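Side-chain contacts in Keto/oxoacid ferredoxin oxidoreductase, gamma subunit (PDB 3ON3), which probably serves as the gamma subunit of a 2-oxoacid:ferredoxin oxidoreductase, a complex that oxidises 2-oxoacids and passes the electrons to ferredoxin: residues B[117-120]-B[121-125]; B[11-14]-B[15-18]. All coordinates share one frame; numbering follows the deposited sequence.

In the fold
Both contacts are local and partly buried, each made within one continuous run of the chain. Interaction 1 lies wholly on helix 117-125, which follows the outermost strand 111-115 of the mixed sheet; interaction 2 turns from strand 6-12, inside that sheet, into helix 18-32. Their centres are 16 Å apart, and the nearest atoms, about 4 Å apart, do not touch. The chemistry follows the place: in 117-125 main-chain helix bonds are joined by one amide-amide pair toward solvent, while T120 and D124 turn to K177 of helix 164-181. In 11-18 a turn with four glycines brings the N-H of G17, and more weakly that of L18, to a sulfate, and the side chains of Q16 and L18 fill the turn.

Interaction 1 (B[117-120]-B[121-125]); sequences IINT and AKNDV
N119 and N123, one turn apart on helix 117-125, join their side-chain amides by a hydrogen bond from N123 ND2 to N119 OD1 of 2.6 Å. The bond is short but poorly directed: the donor stands above the plane of the N119 carbonyl, at a C=O...N angle of 105°, and so does not use a lone pair. The two amide planes are turned 46° against each other, so the groups meet obliquely instead of stacking. N123 CG lies beside its own backbone N, chi1 -77°, which leads the amide back toward the preceding turn; its CB rests 3.4 Å from N119 O. Beneath this pair the main chain repeats the i to i+4 step, with N123 N giving its hydrogen to N119 O at 2.7 Å. K122 N to I118 O, at 2.9 Å, belongs to the same ladder.

Next along the chain the spacing widens into a pi-type turn. T120 O accepts from both D124 N and V125 N, the latter donor lying nearly in line with the C=O bond. On that side D124 OD2 comes to 3.9 Å from T120 CG2, a van der Waals approach. The polar ends of both residues are held from helix 164-181: K177 NZ forms a salt bridge with D124 OD2 and hydrogen-bonds T120 OG1. T120 OG1 is also bonded to N116 O, just before the helix, while A121 packs on A131 and V134 of helix 131-143. D124 CB sits 3.2 Å from the doubly engaged T120 O.

Interaction 2 (B[11-14]-B[15-18]); sequences SGAG and GQGL. With SO4 (sulfate ion), chain D.
A13 and Q16 close the glycine-rich turn that carries strand 6-12 into helix 18-32, a strand-loop-helix arrangement with an anion bound at the helix N terminus. The tight side is within the turn. A13 N donates to Q16 OE1 at 2.7 Å with an N-H...O angle of 171°, straight at the hydrogen, although the donor stands well above the plane of the Q16 carbonyl and off its lone pairs. Q16 CG lies beside its own backbone N (chi1 -74°) and the chain beyond is extended, which carries the amide back toward the G12-A13 link until OE1 is 3.4 Å from G12 CA. A side chain on G12 would collide there, since a beta carbon would fall 2.2 Å from OE1. In the return direction Q16 N makes a weak 3.4 Å bond to A13 O. L18 presses on the same carbonyl: its CD2 lies only 3.0 Å from A13 O, and its CD1 lies 4.0 Å from S11 C.

With its reach cut back to a beta carbon, an alanine in place of Q16 would probably leave the A13 N-H without its mate and open a gap beside L77 and T78, which the glutamine touches.

The looser side is the bend at G14 and G15, both exposed, where a beta carbon would point away from the turn. Beside it sits a sulfate, probably from the crystallisation liquor, also bonded to I19 N and to R158 NH1 of the second subunit. G17, the N-cap residue, has a positive phi of 80°, a conformation that glycine reaches easily, and its N donates to sulfate O1 at 3.0 Å, while L18 N makes a weak bond to O3.

Interaction 1 (B[117-120]-B[121-125])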
ATOM      1  N   ILE B 117      -3.214 -20.594  -9.070  1.00 42.86           N
ATOM      2  CA  ILE B 117      -2.583 -19.690  -8.108  1.00 46.03           C
ATOM      3  C   ILE B 117      -3.120 -19.827  -6.690  1.00 46.04           C
ATOM      4  O   ILE B 117      -2.361 -19.971  -5.728  1.00 48.57           O
ATOM      5  CB  ILE B 117      -2.758 -18.218  -8.519  1.00 37.69           C
ATOM      6  CG1 ILE B 117      -2.058 -17.950  -9.856  1.00 46.70           C
ATOM      7  CG2 ILE B 117      -2.189 -17.308  -7.444  1.00 30.12           C
ATOM      8  CD1 ILE B 117      -2.406 -16.602 -10.508  1.00 35.41           C
ATOM      9  N   ILE B 118      -4.434 -19.750  -6.562  1.00 47.43           N
ATOM     10  CA  ILE B 118      -5.062 -19.756  -5.251  1.00 46.77           C
ATOM     11  C   ILE B 118      -4.865 -21.111  -4.577  1.00 45.64           C
ATOM     12  O   ILE B 118      -4.587 -21.196  -3.387  1.00 44.55           O
ATOM     13  CB  ILE B 118      -6.569 -19.389  -5.344  1.00 43.56           C
ATOM     14  CG1 ILE B 118      -6.749 -17.868  -5.339  1.00 53.77           C
ATOM     15  CG2 ILE B 118      -7.307 -19.919  -4.151  1.00 47.29           C
ATOM     16  CD1 ILE B 118      -7.409 -17.304  -6.549  1.00 58.56           C
ATOM     17  N   ASN B 119      -4.978 -22.168  -5.364  1.00 46.06           N
ATOM     18  CA  ASN B 119      -4.922 -23.519  -4.851  1.00 49.10           C
ATOM     19  C   ASN B 119      -3.499 -23.957  -4.565  1.00 43.64           C
ATOM     20  O   ASN B 119      -3.257 -24.792  -3.698  1.00 42.83           O
ATOM     21  CB  ASN B 119      -5.561 -24.469  -5.848  1.00 64.63           C
ATOM     22  CG  ASN B 119      -6.241 -25.623  -5.177  1.00 78.07           C
ATOM     23  OD1 ASN B 119      -5.665 -26.704  -5.046  1.00 86.52           O
ATOM     24  ND2 ASN B 119      -7.472 -25.402  -4.726  1.00 74.32           N
ATOM     25  N   THR B 120      -2.556 -23.399  -5.312  1.00 42.06           N
ATOM     26  CA  THR B 120      -1.152 -23.565  -4.971  1.00 39.02           C
ATOM     27  C   THR B 120      -0.949 -23.060  -3.541  1.00 45.06           C
ATOM     28  O   THR B 120      -0.471 -23.794  -2.677  1.00 47.37           O
ATOM     29  CB  THR B 120      -0.226 -22.797  -5.935  1.00 35.99           C
ATOM     30  OG1 THR B 120      -0.268 -23.406  -7.238  1.00 37.96           O
ATOM     31  CG2 THR B 120       1.211 -22.813  -5.413  1.00 31.52           C
ATOM     32  N   ALA B 121      -1.338 -21.810  -3.292  1.00 35.66           N
ATOM     33  CA  ALA B 121      -1.217 -21.225  -1.964  1.00 33.73           C
ATOM     34  C   ALA B 121      -1.913 -22.093  -0.926  1.00 46.25           C
ATOM     35  O   ALA B 121      -1.347 -22.390   0.134  1.00 46.09           O
ATOM     36  CB  ALA B 121      -1.807 -19.803  -1.952  1.00 33.14           C
ATOM     37  N   LYS B 122      -3.144 -22.500  -1.235  1.00 47.95           N
ATOM     38  CA  LYS B 122      -3.974 -23.218  -0.271  1.00 49.20           C
ATOM     39  C   LYS B 122      -3.497 -24.648   0.010  1.00 56.96           C
ATOM     40  O   LYS B 122      -3.415 -25.060   1.162  1.00 64.49           O
ATOM     41  CB  LYS B 122      -5.453 -23.212  -0.687  1.00 47.52           C
ATOM     42  CG  LYS B 122      -6.391 -23.736   0.413  1.00 56.24           C
ATOM     43  CD  LYS B 122      -7.685 -24.380  -0.101  1.00 52.39           C
ATOM     44  CE  LYS B 122      -8.381 -25.142   1.046  1.00 62.87           C
ATOM     45  NZ  LYS B 122      -9.560 -25.989   0.647  1.00 61.76           N
ATOM     46  N   ASN B 123      -3.172 -25.400  -1.033  1.00 58.37           N
ATOM     47  CA  ASN B 123      -2.877 -26.828  -0.870  1.00 58.57           C
ATOM     48  C   ASN B 123      -1.397 -27.200  -0.832  1.00 52.63           C
ATOM     49  O   ASN B 123      -0.994 -28.083  -0.084  1.00 55.66           O
ATOM     50  CB  ASN B 123      -3.590 -27.643  -1.951  1.00 56.76           C
ATOM     51  CG  ASN B 123      -5.066 -27.815  -1.661  1.00 67.61           C
ATOM     52  OD1 ASN B 123      -5.448 -28.397  -0.644  1.00 74.38           O
ATOM     53  ND2 ASN B 123      -5.906 -27.308  -2.553  1.00 63.55           N
ATOM     54  N   ASP B 124      -0.594 -26.532  -1.646  1.00 51.29           N
ATOM     55  CA  ASP B 124       0.832 -26.840  -1.717  1.00 57.38           C
ATOM     56  C   ASP B 124       1.591 -26.186  -0.569  1.00 54.89           C
ATOM     57  O   ASP B 124       2.326 -26.854   0.149  1.00 49.64           O
ATOM     58  CB  ASP B 124       1.410 -26.400  -3.064  1.00 57.12           C
ATOM     59  CG  ASP B 124       0.685 -27.029  -4.237  1.00 70.18           C
ATOM     60  OD1 ASP B 124      -0.181 -27.892  -3.997  1.00 76.85           O
ATOM     61  OD2 ASP B 124       0.974 -26.666  -5.396  1.00 78.52           O
ATOM     62  N   VAL B 125       1.397 -24.882  -0.394  1.00 52.31           N
ATOM     63  CA  VAL B 125       2.034 -24.152   0.687  1.00 46.57           C
ATOM     64  C   VAL B 125       1.303 -24.416   2.003  1.00 52.29           C
ATOM     65  O   VAL B 125       1.915 -24.446   3.072  1.00 60.43           O
ATOM     66  CB  VAL B 125       2.035 -22.645   0.409  1.00 49.70           C
ATOM     67  CG1 VAL B 125       2.624 -21.880   1.591  1.00 55.17           C
ATOM     68  CG2 VAL B 125       2.800 -22.351  -0.858  1.00 42.98           C
TER

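Interaction 2 (B[11-14]-B[15-18])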
ATOM      1  N   SER B  11      -5.034  -7.464  -9.994  1.00 44.96           N
ATOM      2  CA  SER B  11      -6.468  -7.342  -9.775  1.00 41.75           C
ATOM      3  C   SER B  11      -7.091  -8.640  -9.293  1.00 42.25           C
ATOM      4  O   SER B  11      -6.543  -9.729  -9.481  1.00 48.68           O
ATOM      5  CB  SER B  11      -7.194  -6.791 -11.016  1.00 41.63           C
ATOM      6  OG  SER B  11      -7.109  -7.660 -12.136  1.00 45.89           O
ATOM      7  N   GLY B  12      -8.238  -8.508  -8.654  1.00 47.72           N
ATOM      8  CA  GLY B  12      -8.958  -9.650  -8.142  1.00 51.43           C
ATOM      9  C   GLY B  12     -10.023  -9.097  -7.236  1.00 53.44           C
ATOM     10  O   GLY B  12     -10.739  -8.180  -7.620  1.00 56.08           O
ATOM     11  N   ALA B  13     -10.107  -9.636  -6.027  1.00 53.23           N
ATOM     12  CA  ALA B  13     -11.132  -9.218  -5.089  1.00 57.90           C
ATOM     13  C   ALA B  13     -10.500  -8.543  -3.886  1.00 59.33           C
ATOM     14  O   ALA B  13      -9.283  -8.571  -3.708  1.00 61.51           O
ATOM     15  CB  ALA B  13     -11.976 -10.398  -4.659  1.00 46.97           C
ATOM     16  N   GLY B  14     -11.355  -7.962  -3.055  1.00 56.10           N
ATOM     17  CA  GLY B  14     -10.946  -7.102  -1.968  1.00 42.62           C
ATOM     18  C   GLY B  14      -9.984  -7.663  -0.962  1.00 47.99           C
ATOM     19  O   GLY B  14      -8.962  -7.049  -0.682  1.00 57.54           O
ATOM     20  N   GLY B  15     -10.292  -8.806  -0.374  1.00 58.66           N
ATOM     21  CA  GLY B  15      -9.406  -9.310   0.667  1.00 61.88           C
ATOM     22  C   GLY B  15      -8.253 -10.175   0.184  1.00 57.42           C
ATOM     23  O   GLY B  15      -7.785 -11.046   0.918  1.00 59.19           O
ATOM     24  N   GLN B  16      -7.775  -9.941  -1.034  1.00 48.48           N
ATOM     25  CA  GLN B  16      -6.764 -10.839  -1.605  1.00 41.94           C
ATOM     26  C   GLN B  16      -5.300 -10.401  -1.436  1.00 46.48           C
ATOM     27  O   GLN B  16      -4.371 -11.148  -1.792  1.00 45.91           O
ATOM     28  CB  GLN B  16      -7.097 -11.173  -3.061  1.00 35.78           C
ATOM     29  CG  GLN B  16      -8.256 -12.156  -3.169  1.00 36.81           C
ATOM     30  CD  GLN B  16      -8.639 -12.474  -4.607  1.00 46.45           C
ATOM     31  OE1 GLN B  16      -8.417 -11.681  -5.521  1.00 51.54           O
ATOM     32  NE2 GLN B  16      -9.212 -13.646  -4.808  1.00 50.84           N
ATOM     33  N   GLY B  17      -5.100  -9.214  -0.863  1.00 50.05           N
ATOM     34  CA  GLY B  17      -3.765  -8.693  -0.608  1.00 46.70           C
ATOM     35  C   GLY B  17      -3.091  -8.073  -1.822  1.00 44.12           C
ATOM     36  O   GLY B  17      -1.878  -8.145  -1.986  1.00 42.15           O
ATOM     37  N   LEU B  18      -3.894  -7.448  -2.672  1.00 49.79           N
ATOM     38  CA  LEU B  18      -3.414  -6.838  -3.902  1.00 43.15           C
ATOM     39  C   LEU B  18      -2.537  -5.620  -3.640  1.00 41.25           C
ATOM     40  O   LEU B  18      -1.644  -5.311  -4.430  1.00 35.94           O
ATOM     41  CB  LEU B  18      -4.603  -6.435  -4.776  1.00 50.63           C
ATOM     42  CG  LEU B  18      -5.615  -7.503  -5.217  1.00 60.07           C
ATOM     43  CD1 LEU B  18      -4.934  -8.630  -5.976  1.00 50.86           C
ATOM     44  CD2 LEU B  18      -6.379  -8.053  -4.023  1.00 71.73           C
TER
HETATM   45  S   SO4 D 183      -6.285  -5.643  -0.084  1.00 53.68           S
HETATM   46  O1  SO4 D 183      -6.446  -6.933   0.577  1.00 43.19           O
HETATM   47  O2  SO4 D 183      -5.430  -4.809   0.756  1.00 53.18           O
HETATM   48  O3  SO4 D 183      -5.661  -5.793  -1.389  1.00 50.39           O
HETATM   49  O4  SO4 D 183      -7.583  -5.000  -0.280  1.00 63.05           O